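Long-range contacts in VAO-type flavoprotein oxidase VAO615 (Myceliophthora thermophila, PDB 6F72), which probably acts as an oxidoreductase, holding one bicovalently bound FAD that, once reduced, reacts rapidly with molecular oxygen, although no substrate has yet been identified: residues 28-33 and 146-151; 57-62 and 106-111; 65-70 and 115-120; 90-95 and 172-177; 249-254 and 290-295. All blocks are in the same frame, centred on the assembly; numbering follows the deposited sequence.

Interaction 1 (28-33 and 146-151)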
# COMPACT_ATOMS: atom_id res chain seq x y z
N CYS A 28 11.54 -21.39 -18.39
CA CYS A 28 11.64 -20.77 -17.06
C CYS A 28 12.60 -19.57 -17.06
O CYS A 28 13.52 -19.51 -17.88
CB CYS A 28 12.16 -21.79 -16.06
SG CYS A 28 11.12 -23.25 -15.82
N ARG A 29 12.38 -18.63 -16.14
CA ARG A 29 13.33 -17.54 -15.89
C ARG A 29 14.61 -18.11 -15.28
O ARG A 29 14.55 -19.04 -14.47
CB ARG A 29 12.75 -16.50 -14.93
CG ARG A 29 11.59 -15.69 -15.46
CD ARG A 29 11.94 -14.94 -16.73
NE ARG A 29 10.89 -14.01 -17.09
CZ ARG A 29 10.73 -13.46 -18.29
NH1 ARG A 29 11.57 -13.76 -19.27
NH2 ARG A 29 9.72 -12.62 -18.49
N VAL A 30 15.75 -17.55 -15.69
CA VAL A 30 17.06 -18.02 -15.21
C VAL A 30 17.36 -17.55 -13.78
O VAL A 30 16.95 -16.45 -13.37
CB VAL A 30 18.23 -17.64 -16.17
CG1 VAL A 30 18.10 -18.37 -17.51
CG2 VAL A 30 18.34 -16.13 -16.36
N LEU A 31 18.07 -18.40 -13.04
CA LEU A 31 18.42 -18.13 -11.64
C LEU A 31 19.93 -18.11 -11.45
O LEU A 31 20.65 -18.73 -12.24
CB LEU A 31 17.77 -19.18 -10.72
CG LEU A 31 16.24 -19.10 -10.51
CD1 LEU A 31 15.82 -20.11 -9.45
CD2 LEU A 31 15.78 -17.71 -10.11
N PRO A 32 20.44 -17.39 -10.41
CA PRO A 32 21.89 -17.49 -10.15
C PRO A 32 22.25 -18.95 -9.90
O PRO A 32 21.52 -19.66 -9.20
CB PRO A 32 22.09 -16.65 -8.88
CG PRO A 32 20.91 -15.74 -8.84
CD PRO A 32 19.77 -16.52 -9.43
N GLY A 33 23.34 -19.39 -10.53
CA GLY A 33 23.74 -20.79 -10.51
C GLY A 33 23.50 -21.51 -11.83
O GLY A 33 24.22 -22.47 -12.14
N HIS A 146 18.32 -11.87 -22.07
CA HIS A 146 18.93 -12.87 -21.17
C HIS A 146 17.98 -13.72 -20.34
O HIS A 146 18.43 -14.50 -19.49
CB HIS A 146 19.96 -12.20 -20.25
CG HIS A 146 21.17 -11.71 -20.98
ND1 HIS A 146 22.10 -12.57 -21.53
CD2 HIS A 146 21.58 -10.46 -21.28
CE1 HIS A 146 23.05 -11.86 -22.12
NE2 HIS A 146 22.76 -10.58 -21.98
N ASN A 147 16.67 -13.55 -20.59
CA ASN A 147 15.62 -14.32 -19.93
C ASN A 147 15.63 -14.13 -18.40
O ASN A 147 15.39 -15.07 -17.63
CB ASN A 147 15.70 -15.80 -20.36
CG ASN A 147 14.51 -16.61 -19.91
OD1 ASN A 147 13.37 -16.12 -19.88
ND2 ASN A 147 14.77 -17.85 -19.54
N VAL A 148 15.88 -12.90 -17.97
CA VAL A 148 15.87 -12.53 -16.55
C VAL A 148 14.49 -12.00 -16.15
O VAL A 148 13.87 -11.20 -16.88
CB VAL A 148 16.99 -11.51 -16.21
CG1 VAL A 148 16.90 -11.03 -14.77
CG2 VAL A 148 18.37 -12.13 -16.46
N ARG A 149 14.00 -12.46 -15.00
CA ARG A 149 12.81 -11.90 -14.36
C ARG A 149 13.00 -10.42 -13.99
O ARG A 149 13.95 -10.05 -13.30
CB ARG A 149 12.45 -12.70 -13.11
CG ARG A 149 11.17 -12.27 -12.41
CD ARG A 149 11.03 -12.97 -11.06
NE ARG A 149 10.05 -12.27 -10.24
CZ ARG A 149 9.50 -12.72 -9.12
NH1 ARG A 149 9.84 -13.90 -8.62
NH2 ARG A 149 8.60 -11.97 -8.49
N ILE A 150 12.08 -9.59 -14.48
CA ILE A 150 12.00 -8.20 -14.05
C ILE A 150 11.18 -8.10 -12.78
O ILE A 150 10.13 -8.72 -12.65
CB ILE A 150 11.43 -7.29 -15.18
CG1 ILE A 150 12.50 -7.05 -16.26
CG2 ILE A 150 10.90 -5.96 -14.62
CD1 ILE A 150 13.65 -6.12 -15.86
N VAL A 151 11.70 -7.33 -11.84
CA VAL A 151 10.95 -6.96 -10.65
C VAL A 151 10.91 -5.44 -10.67
O VAL A 151 11.83 -4.80 -11.19
CB VAL A 151 11.62 -7.53 -9.36
CG1 VAL A 151 11.52 -6.59 -8.17
CG2 VAL A 151 11.02 -8.88 -9.02
O HOH W 1 15.78 -14.10 -13.48
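The R29 guanidinium and the N147 carboxamide meet with their planes 55° apart. R29 NH1 donates to N147 OD1 (3.0 Å), which lies near the edge of the guanidinium, a little tilted from its plane. The same carboxamide works in both directions, since N147 ND2 gives a hydrogen to C28 O (2.7 Å). CG anti to the backbone N (chi1 -170°) carries the amide toward 28-30, and chi2 sets how its plane is turned. A much straighter bond joins the backbones: V30 N to N147 O, 3.2 Å. Farther back, R29 crosses R149 at about a right angle, its CG resting 3.9 Å from R149 CB, and V148 O sits over one face of the R29 guanidinium, offset toward the rim. V30 points into the contact. Its CG2 lies between the backbone N and the carbonyl carbon, which sets it 3.5 Å from H146 O and also against V148 CG2. One water bridges the two segments, donating to V30 O and accepting from R149 N (2.9 Å). C28 is also disulfide-bonded to C572, which ties the N-terminal segment to the C-terminal end. N147, with positive phi, is where the chain leaves helix 133-146 on its way to strand 150-153; the contact thus fastens the N-terminal loop to the helix-to-strand corner of a beta-alpha-beta crossover in the FAD-binding PCMH-type domain.

Interaction 2 (57-62 and 106-111)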
# COMPACT_ATOMS: atom_id res chain seq x y z
N THR A 57 22.99 -6.65 -5.34
CA THR A 57 22.27 -6.58 -4.08
C THR A 57 23.16 -7.04 -2.92
O THR A 57 23.78 -8.11 -2.97
CB THR A 57 20.97 -7.40 -4.11
OG1 THR A 57 20.17 -6.99 -5.22
CG2 THR A 57 20.18 -7.21 -2.82
N VAL A 58 23.25 -6.19 -1.91
CA VAL A 58 23.84 -6.52 -0.64
C VAL A 58 22.77 -6.12 0.37
O VAL A 58 22.55 -4.91 0.55
CB VAL A 58 25.15 -5.74 -0.37
CG1 VAL A 58 25.72 -6.13 0.99
CG2 VAL A 58 26.16 -5.99 -1.48
N PRO A 59 22.10 -7.12 0.99
CA PRO A 59 21.04 -6.83 1.96
C PRO A 59 21.53 -5.95 3.09
O PRO A 59 22.68 -6.06 3.49
CB PRO A 59 20.63 -8.22 2.46
CG PRO A 59 20.84 -9.09 1.27
CD PRO A 59 22.10 -8.54 0.62
N GLN A 60 20.68 -5.06 3.58
CA GLN A 60 21.04 -4.09 4.62
C GLN A 60 21.60 -4.73 5.93
O GLN A 60 22.44 -4.13 6.59
CB GLN A 60 19.84 -3.20 4.92
CG GLN A 60 20.18 -1.86 5.57
CD GLN A 60 18.96 -0.99 5.78
OE1 GLN A 60 17.89 -1.45 6.17
NE2 GLN A 60 19.12 0.31 5.51
N ALA A 61 21.15 -5.93 6.26
CA ALA A 61 21.61 -6.64 7.47
C ALA A 61 22.86 -7.52 7.26
O ALA A 61 23.21 -8.33 8.11
CB ALA A 61 20.48 -7.45 8.10
N SER A 62 23.56 -7.33 6.13
CA SER A 62 24.84 -8.01 5.93
C SER A 62 25.86 -7.62 7.01
O SER A 62 26.74 -8.42 7.34
CB SER A 62 25.41 -7.73 4.55
OG SER A 62 25.94 -6.43 4.53
N TYR A 106 14.20 -14.71 6.80
CA TYR A 106 15.41 -15.07 7.56
C TYR A 106 16.70 -15.20 6.72
O TYR A 106 17.71 -15.69 7.23
CB TYR A 106 15.18 -16.36 8.38
CG TYR A 106 13.94 -16.36 9.26
CD1 TYR A 106 14.01 -15.86 10.57
CD2 TYR A 106 12.71 -16.86 8.80
CE1 TYR A 106 12.88 -15.86 11.40
CE2 TYR A 106 11.58 -16.86 9.62
CZ TYR A 106 11.68 -16.37 10.92
OH TYR A 106 10.60 -16.36 11.77
N SER A 107 16.68 -14.75 5.46
CA SER A 107 17.81 -14.95 4.55
C SER A 107 19.02 -14.12 4.95
O SER A 107 20.15 -14.60 4.87
CB SER A 107 17.44 -14.66 3.11
OG SER A 107 16.36 -15.46 2.70
N CYS A 108 18.75 -12.88 5.37
CA CYS A 108 19.78 -11.96 5.81
C CYS A 108 19.14 -10.87 6.66
O CYS A 108 18.94 -9.75 6.21
CB CYS A 108 20.54 -11.35 4.62
SG CYS A 108 21.97 -10.37 5.17
N VAL A 109 18.83 -11.23 7.89
CA VAL A 109 18.12 -10.37 8.83
C VAL A 109 18.98 -10.11 10.06
O VAL A 109 19.94 -10.86 10.30
CB VAL A 109 16.76 -10.99 9.24
CG1 VAL A 109 15.79 -11.00 8.06
CG2 VAL A 109 16.96 -12.40 9.82
N PRO A 110 18.67 -9.06 10.86
CA PRO A 110 19.50 -8.72 12.03
C PRO A 110 19.37 -9.63 13.26
O PRO A 110 20.15 -9.48 14.21
CB PRO A 110 19.03 -7.30 12.41
CG PRO A 110 18.30 -6.80 11.20
CD PRO A 110 17.63 -8.02 10.65
N PHE A 111 18.44 -10.57 13.23
CA PHE A 111 18.06 -11.31 14.44
C PHE A 111 18.48 -12.78 14.45
O PHE A 111 18.20 -13.50 15.41
CB PHE A 111 16.55 -11.13 14.72
CG PHE A 111 16.14 -9.68 14.88
CD1 PHE A 111 16.40 -9.00 16.07
CD2 PHE A 111 15.54 -8.99 13.82
CE1 PHE A 111 16.04 -7.66 16.22
CE2 PHE A 111 15.18 -7.65 13.96
CZ PHE A 111 15.42 -6.99 15.17
O HOH W 2 18.89 -6.98 5.14
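A61 lays its methyl over one face of the peptide plane that joins V109 to P110, with A61 CB 3.6 Å from V109 C. The same methyl also meets C108 O at 3.4 Å and the P110 ring, whose CG is 3.8 Å from A61 CB. P110 in turn has its CB over one face of the F111 ring, offset toward the rim, and F111 also meets the ring of W484. At the other end of the contact the P59 ring turns its CB to C108 SG (3.7 Å) and its CG to C108 CB. The sulfur reaches this spot because it stands anti to the backbone N (chi1 -172°). C108 is half of a disulfide with C118, so the contact presses the turn at 59-62 against a disulfide-closed loop, 108-118, that lies between helix 101-104 and strand 126-129. That turn is closed by S62 N donating to P59 O, 3.1 Å. C108 SG approaches its last peptide, 3.6 Å from S62 N. The S62 hydroxyl itself is bonded to Q71. No direct hydrogen bond crosses between the segments; one water links them, accepting from A61 N (2.7 Å) and donating to C108 O. L80 of helix 74-81 packs on A61, and K81 of the same helix touches P110.

Interaction 3 (65-70 and 115-120)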
# COMPACT_ATOMS: atom_id res chain seq x y z
N HIS A 65 26.14 -10.15 9.73
CA HIS A 65 26.71 -11.45 9.35
C HIS A 65 28.13 -11.34 8.81
O HIS A 65 28.61 -10.25 8.54
CB HIS A 65 25.81 -12.19 8.36
CG HIS A 65 24.42 -12.38 8.87
ND1 HIS A 65 24.08 -13.40 9.74
CD2 HIS A 65 23.30 -11.66 8.67
CE1 HIS A 65 22.80 -13.30 10.03
NE2 HIS A 65 22.29 -12.26 9.39
N LYS A 66 28.78 -12.50 8.64
CA LYS A 66 30.22 -12.58 8.40
C LYS A 66 30.58 -12.95 6.96
O LYS A 66 31.64 -12.52 6.47
CB LYS A 66 30.85 -13.54 9.42
CG LYS A 66 30.94 -12.90 10.80
CD LYS A 66 30.77 -13.87 11.96
CE LYS A 66 31.48 -13.32 13.19
NZ LYS A 66 30.98 -13.90 14.48
N SER A 67 29.71 -13.71 6.30
CA SER A 67 29.88 -14.11 4.90
C SER A 67 28.56 -13.89 4.12
O SER A 67 27.50 -13.91 4.75
CB SER A 67 30.35 -15.57 4.83
OG SER A 67 29.32 -16.47 5.19
N PRO A 68 28.59 -13.68 2.80
CA PRO A 68 29.82 -13.68 2.01
C PRO A 68 30.36 -12.26 1.73
O PRO A 68 31.28 -12.11 0.93
CB PRO A 68 29.38 -14.37 0.72
CG PRO A 68 27.92 -14.00 0.57
CD PRO A 68 27.42 -13.54 1.92
N PHE A 69 29.80 -11.26 2.40
CA PHE A 69 30.13 -9.86 2.12
C PHE A 69 31.26 -9.30 2.99
O PHE A 69 31.79 -8.23 2.70
CB PHE A 69 28.88 -8.96 2.17
CG PHE A 69 27.76 -9.42 1.26
CD1 PHE A 69 27.87 -9.29 -0.14
CD2 PHE A 69 26.60 -9.97 1.79
CE1 PHE A 69 26.84 -9.72 -0.97
CE2 PHE A 69 25.56 -10.40 0.95
CZ PHE A 69 25.68 -10.27 -0.43
N GLY A 70 31.63 -10.05 4.03
CA GLY A 70 32.73 -9.70 4.93
C GLY A 70 32.64 -8.28 5.47
O GLY A 70 33.62 -7.53 5.45
N SER A 115 27.00 -16.08 12.26
CA SER A 115 27.65 -17.10 11.43
C SER A 115 26.73 -17.65 10.32
O SER A 115 27.19 -18.36 9.42
CB SER A 115 28.22 -18.25 12.29
OG SER A 115 28.90 -17.78 13.46
N GLN A 116 25.44 -17.32 10.36
CA GLN A 116 24.53 -17.72 9.29
C GLN A 116 24.78 -16.83 8.05
O GLN A 116 24.71 -15.59 8.16
CB GLN A 116 23.07 -17.68 9.75
CG GLN A 116 22.06 -18.22 8.75
CD GLN A 116 20.61 -17.96 9.13
OE1 GLN A 116 20.25 -18.01 10.31
NE2 GLN A 116 19.76 -17.69 8.14
N PRO A 117 25.08 -17.46 6.89
CA PRO A 117 25.48 -16.70 5.70
C PRO A 117 24.39 -15.72 5.27
O PRO A 117 23.21 -16.10 5.24
CB PRO A 117 25.66 -17.78 4.62
CG PRO A 117 25.87 -19.05 5.37
CD PRO A 117 24.99 -18.91 6.58
N CYS A 118 24.79 -14.48 4.99
CA CYS A 118 23.88 -13.46 4.47
C CYS A 118 23.53 -13.79 3.02
O CYS A 118 24.31 -13.51 2.08
CB CYS A 118 24.46 -12.04 4.59
SG CYS A 118 23.44 -10.77 3.80
N GLN A 119 22.35 -14.37 2.85
CA GLN A 119 21.86 -14.81 1.55
C GLN A 119 20.79 -13.87 1.01
O GLN A 119 20.09 -13.18 1.77
CB GLN A 119 21.31 -16.24 1.64
CG GLN A 119 22.38 -17.32 1.81
CD GLN A 119 21.86 -18.56 2.51
OE1 GLN A 119 20.73 -18.99 2.27
NE2 GLN A 119 22.68 -19.15 3.38
N LEU A 120 20.69 -13.85 -0.31
CA LEU A 120 19.76 -12.98 -1.00
C LEU A 120 18.33 -13.50 -0.84
O LEU A 120 17.44 -12.74 -0.47
CB LEU A 120 20.17 -12.82 -2.47
CG LEU A 120 21.48 -12.09 -2.80
CD1 LEU A 120 21.64 -11.92 -4.30
CD2 LEU A 120 21.62 -10.74 -2.10
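C118 SG and the F69 ring are brought together by two first torsions: SG stands anti to the backbone N of C118 (chi1 174°), and F69 CG stands anti to its own carbonyl carbon (chi1 -55°). The result is a Cys sulfur-aromatic contact made by one half of the C108-C118 disulfide, at the surface where the loop before helix 74-81 folds over the loop closed by that disulfide. The sulfur lies in the plane of the ring, at its edge, 3.6 Å from F69 CE2. One face of the same ring is covered by P68 CG, which sits over its centre. P68 follows a cis peptide bond and turns its CD to C118 O, 3.1 Å away. Just before it, S67 O accepts from C118 N (2.8 Å), the one hydrogen bond directly across the contact, and P117 CA leans on the same oxygen as a CA-H...O contact. H65 packs its CB on C118 CB at 4.0 Å. Its imidazole is gripped at both nitrogens by carbonyls beyond the two segments, NE2 by V109 O and ND1 by P114 O; two such acceptors would be expected to favour a positively charged ring. Q116 O also lies close to ND1, but at an angle too poor for a hydrogen bond. At the far end of the contact, L120 CD2 approaches the edge of the phenyl ring, 4.4 Å from F69 CZ.

Interaction 4 (90-95 and 172-177)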
# COMPACT_ATOMS: atom_id res chain seq x y z
N THR A 90 15.40 4.75 6.35
CA THR A 90 16.64 3.96 6.30
C THR A 90 16.45 2.67 5.49
O THR A 90 17.22 2.37 4.57
CB THR A 90 17.14 3.67 7.74
OG1 THR A 90 17.47 4.92 8.37
CG2 THR A 90 18.40 2.79 7.75
N HIS A 91 15.40 1.92 5.83
CA HIS A 91 15.06 0.69 5.15
C HIS A 91 14.56 0.91 3.72
O HIS A 91 14.90 0.15 2.80
CB HIS A 91 13.98 -0.01 5.96
CG HIS A 91 14.19 -1.48 6.10
ND1 HIS A 91 13.74 -2.19 7.19
CD2 HIS A 91 14.80 -2.37 5.28
CE1 HIS A 91 14.06 -3.47 7.03
NE2 HIS A 91 14.71 -3.60 5.88
N VAL A 92 13.75 1.95 3.56
CA VAL A 92 13.22 2.31 2.26
C VAL A 92 14.36 2.74 1.31
O VAL A 92 14.25 2.53 0.10
CB VAL A 92 12.12 3.40 2.39
CG1 VAL A 92 11.86 4.11 1.07
CG2 VAL A 92 10.82 2.78 2.89
N ASN A 93 15.46 3.27 1.87
CA ASN A 93 16.59 3.78 1.09
C ASN A 93 17.52 2.68 0.56
O ASN A 93 18.38 2.96 -0.28
CB ASN A 93 17.41 4.78 1.90
CG ASN A 93 16.78 6.17 1.95
OD1 ASN A 93 15.78 6.45 1.30
ND2 ASN A 93 17.38 7.04 2.74
N ALA A 94 17.35 1.46 1.06
CA ALA A 94 18.17 0.33 0.62
C ALA A 94 17.73 -0.13 -0.78
O ALA A 94 16.52 -0.21 -1.05
CB ALA A 94 18.10 -0.80 1.63
N PRO A 95 18.70 -0.40 -1.68
CA PRO A 95 18.40 -0.79 -3.06
C PRO A 95 17.56 -2.06 -3.21
O PRO A 95 16.54 -2.03 -3.89
CB PRO A 95 19.79 -1.01 -3.67
CG PRO A 95 20.67 -0.09 -2.88
CD PRO A 95 20.16 -0.24 -1.48
N TRP A 172 14.48 -0.19 -9.87
CA TRP A 172 14.37 0.51 -8.60
C TRP A 172 14.05 1.95 -8.89
O TRP A 172 14.89 2.68 -9.39
CB TRP A 172 15.66 0.34 -7.78
CG TRP A 172 15.65 0.94 -6.41
CD1 TRP A 172 14.63 0.89 -5.51
CD2 TRP A 172 16.73 1.63 -5.75
NE1 TRP A 172 14.99 1.52 -4.34
CE2 TRP A 172 16.27 1.98 -4.45
CE3 TRP A 172 18.03 1.99 -6.13
CZ2 TRP A 172 17.07 2.68 -3.53
CZ3 TRP A 172 18.83 2.69 -5.21
CH2 TRP A 172 18.34 3.03 -3.92
N MET A 173 12.83 2.35 -8.55
CA MET A 173 12.21 3.61 -8.95
C MET A 173 12.29 4.69 -7.88
O MET A 173 11.89 5.83 -8.12
CB MET A 173 10.72 3.40 -9.29
CG MET A 173 10.44 2.19 -10.16
SD MET A 173 11.45 2.14 -11.66
CE MET A 173 10.65 3.45 -12.57
N HIS A 174 12.81 4.30 -6.72
CA HIS A 174 12.87 5.13 -5.50
C HIS A 174 13.42 6.54 -5.66
O HIS A 174 12.99 7.46 -4.95
CB HIS A 174 13.69 4.38 -4.43
CG HIS A 174 13.92 5.15 -3.16
ND1 HIS A 174 12.89 5.65 -2.40
CD2 HIS A 174 15.06 5.48 -2.51
CE1 HIS A 174 13.38 6.28 -1.35
NE2 HIS A 174 14.70 6.18 -1.39
N ASN A 175 14.36 6.71 -6.58
CA ASN A 175 15.11 7.95 -6.71
C ASN A 175 14.55 8.90 -7.76
O ASN A 175 15.13 9.95 -8.01
CB ASN A 175 16.57 7.66 -6.98
CG ASN A 175 17.20 6.86 -5.88
OD1 ASN A 175 17.26 7.29 -4.73
ND2 ASN A 175 17.67 5.66 -6.23
N LEU A 176 13.42 8.55 -8.37
CA LEU A 176 12.76 9.42 -9.33
C LEU A 176 11.87 10.36 -8.53
O LEU A 176 10.68 10.10 -8.35
CB LEU A 176 11.98 8.60 -10.37
CG LEU A 176 12.88 7.76 -11.30
CD1 LEU A 176 12.06 6.83 -12.16
CD2 LEU A 176 13.82 8.60 -12.18
N LYS A 177 12.47 11.45 -8.04
CA LYS A 177 11.85 12.32 -7.03
C LYS A 177 11.36 13.69 -7.51
O LYS A 177 10.93 14.51 -6.69
CB LYS A 177 12.80 12.52 -5.84
CG LYS A 177 13.21 11.25 -5.10
CD LYS A 177 12.23 10.92 -4.00
CE LYS A 177 12.85 9.97 -2.99
NZ LYS A 177 11.73 9.21 -2.33
O HOH W 3 13.16 1.39 -1.95
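W172, at the end of a strand of the FAD-binding PCMH-type domain, packs on P95 right beside a protein-bound glycan, whose sugar touches W172 and N175; the next residue, M173, lines the FAD pocket. The indole is covered on both faces. P95 CA stands over the six-membered ring in a CH-pi contact, 3.7 Å from its centroid and only 10° off the normal, while N175 ND2 lies over the opposite face, toward the rim. N93 O comes up at the indole edge, 3.5 Å from W172 CZ2. Also at the edge, in plane, a water accepts from W172 NE1 (3.0 Å) and donates to V92 O. That carbonyl lies over the centre of the H174 ring as well. With CG anti to the backbone N (chi1 176°), the H174 ring is carried toward segment 90-95, where NE2 donates to N93 OD1, a noticeably bent hydrogen bond of 2.9 Å with the oxygen tilted from the imidazole plane. V92 CG1 fills in beside it, 3.6 Å from H174 CE1. The contact sets V92 of helix 89-92 and the residues that follow against W172 at the end of strand 169-172 and H174 in the type I turn M173-L176, which leads toward strand 179-186; V127 of strand 126-129 touches both P95 and W172.

Interaction 5 (249-254 and 290-295)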
# COMPACT_ATOMS: atom_id res chain seq x y z
N ASP A 249 -8.67 8.03 -8.56
CA ASP A 249 -9.67 8.99 -9.04
C ASP A 249 -9.03 10.32 -9.41
O ASP A 249 -9.55 11.04 -10.28
CB ASP A 249 -10.71 9.28 -7.96
CG ASP A 249 -11.66 8.14 -7.74
OD1 ASP A 249 -11.77 7.24 -8.60
OD2 ASP A 249 -12.32 8.17 -6.68
N ASN A 250 -7.93 10.63 -8.73
CA ASN A 250 -7.25 11.90 -8.87
C ASN A 250 -6.12 11.88 -9.89
O ASN A 250 -5.45 12.89 -10.07
CB ASN A 250 -6.75 12.39 -7.52
CG ASN A 250 -7.87 12.86 -6.64
OD1 ASN A 250 -8.21 14.03 -6.66
ND2 ASN A 250 -8.48 11.94 -5.87
N VAL A 251 -5.93 10.75 -10.57
CA VAL A 251 -4.91 10.64 -11.60
C VAL A 251 -5.36 11.32 -12.89
O VAL A 251 -6.48 11.09 -13.39
CB VAL A 251 -4.47 9.19 -11.89
CG1 VAL A 251 -3.30 9.18 -12.87
CG2 VAL A 251 -4.03 8.51 -10.62
N LEU A 252 -4.47 12.16 -13.42
CA LEU A 252 -4.70 12.81 -14.71
C LEU A 252 -3.94 12.10 -15.83
O LEU A 252 -4.49 11.85 -16.90
CB LEU A 252 -4.36 14.30 -14.65
CG LEU A 252 -5.03 15.14 -13.57
CD1 LEU A 252 -4.35 16.49 -13.48
CD2 LEU A 252 -6.53 15.31 -13.86
N GLU A 253 -2.68 11.77 -15.56
CA GLU A 253 -1.76 11.20 -16.55
C GLU A 253 -0.84 10.22 -15.88
O GLU A 253 -0.51 10.41 -14.72
CB GLU A 253 -0.89 12.29 -17.17
CG GLU A 253 -1.70 13.26 -18.02
CD GLU A 253 -0.85 14.33 -18.67
OE1 GLU A 253 0.24 14.00 -19.19
OE2 GLU A 253 -1.30 15.50 -18.68
N TRP A 254 -0.46 9.18 -16.63
CA TRP A 254 0.62 8.26 -16.28
C TRP A 254 1.66 8.38 -17.37
O TRP A 254 1.33 8.27 -18.55
CB TRP A 254 0.15 6.80 -16.26
CG TRP A 254 -0.84 6.46 -15.17
CD1 TRP A 254 -2.19 6.23 -15.33
CD2 TRP A 254 -0.55 6.29 -13.78
NE1 TRP A 254 -2.76 5.94 -14.11
CE2 TRP A 254 -1.78 5.97 -13.14
CE3 TRP A 254 0.62 6.40 -13.00
CZ2 TRP A 254 -1.86 5.75 -11.77
CZ3 TRP A 254 0.53 6.19 -11.63
CH2 TRP A 254 -0.70 5.86 -11.03
N LEU A 290 6.98 6.03 -14.70
CA LEU A 290 8.04 7.01 -14.42
C LEU A 290 7.54 8.21 -13.65
O LEU A 290 8.27 8.82 -12.88
CB LEU A 290 8.70 7.45 -15.72
CG LEU A 290 9.40 6.39 -16.58
CD1 LEU A 290 9.71 7.01 -17.94
CD2 LEU A 290 10.68 5.88 -15.94
N SER A 291 6.27 8.57 -13.86
CA SER A 291 5.64 9.65 -13.13
C SER A 291 4.14 9.52 -13.28
O SER A 291 3.65 8.80 -14.16
CB SER A 291 6.10 11.03 -13.63
OG SER A 291 5.47 11.38 -14.86
N MET A 292 3.42 10.23 -12.40
CA MET A 292 1.99 10.48 -12.57
C MET A 292 1.73 11.97 -12.45
O MET A 292 2.48 12.70 -11.79
CB MET A 292 1.17 9.69 -11.53
CG MET A 292 1.16 10.25 -10.11
SD MET A 292 0.01 9.36 -9.05
CE MET A 292 -0.06 10.48 -7.65
N THR A 293 0.68 12.43 -13.11
CA THR A 293 0.18 13.77 -12.88
C THR A 293 -1.15 13.58 -12.19
O THR A 293 -1.97 12.75 -12.62
CB THR A 293 0.06 14.53 -14.20
OG1 THR A 293 1.33 14.47 -14.86
CG2 THR A 293 -0.33 16.00 -13.97
N ALA A 294 -1.36 14.33 -11.11
CA ALA A 294 -2.56 14.19 -10.31
C ALA A 294 -3.08 15.52 -9.82
O ALA A 294 -2.31 16.47 -9.61
CB ALA A 294 -2.32 13.27 -9.13
N ARG A 295 -4.39 15.56 -9.65
CA ARG A 295 -5.11 16.69 -9.07
C ARG A 295 -4.55 17.14 -7.72
O ARG A 295 -4.23 16.32 -6.86
CB ARG A 295 -6.60 16.35 -8.93
CG ARG A 295 -7.24 15.80 -10.20
CD ARG A 295 -8.77 15.73 -10.13
NE ARG A 295 -9.29 14.83 -9.10
CZ ARG A 295 -10.55 14.42 -9.00
NH1 ARG A 295 -11.48 14.82 -9.88
NH2 ARG A 295 -10.90 13.60 -8.00
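The R295 side chain crosses that of N250 at about a right angle, and each of its atoms meets something on the way. CB lies 3.6 Å from N250 OD1; CG meets N250 O and, in a different direction, L252 CD2 at 3.8 Å; CD passes near N250 OD1. The chain then bends at chi3 (-63°), placing NE to donate to N250 OD1 at 2.8 Å, in the guanidinium plane but well above the plane of the carboxamide. D249 O lies over one face of the guanidinium, offset toward its rim. At the tip, NH2 adds a weak bond to N250 OD1, and NH1 goes to P459 O. Amide and guanidinium are turned 64° to each other. R295 N also donates to N250 O, beginning an antiparallel ladder between strands 251-257 and 288-298 of the FAD-binding PCMH-type domain. A classic beta bulge interrupts it: L252 N (2.7 Å) and E253 N (3.2 Å) both donate to T293 O, from the same face of its plane, and T293 N answers to E253 O. Past the bulge, W254 and M292 lie side by side, pointing the same way. M292 CB is 3.6 Å from W254 CZ3, and the sulfur makes an oblique Met-aromatic contact with the six-membered ring, while W254 NE1 bonds to S279 OG.

Interactions 1 to 4 interlace along the chain: 2 and 3 are nested inside the loop closed by 1, whereas 2, 3 and 4 cross one another. Interactions 2 and 3, centres 8 Å apart, touch each other, being linked by the disulfide they share. Interaction 4 is coupled to interaction 2 through Q60 and T90, and shares with interaction 1 the sheet that contains strands 150-153 and 169-172. Interaction 5 comes later and lies in the antiparallel sheet that holds strands 251-257 and 288-298, about 20 Å (centres) from interaction 4, touching it where L290 meets M173 and L176. The N-terminal loops are thus fastened onto the FAD-binding region, with M173 in the cofactor pocket.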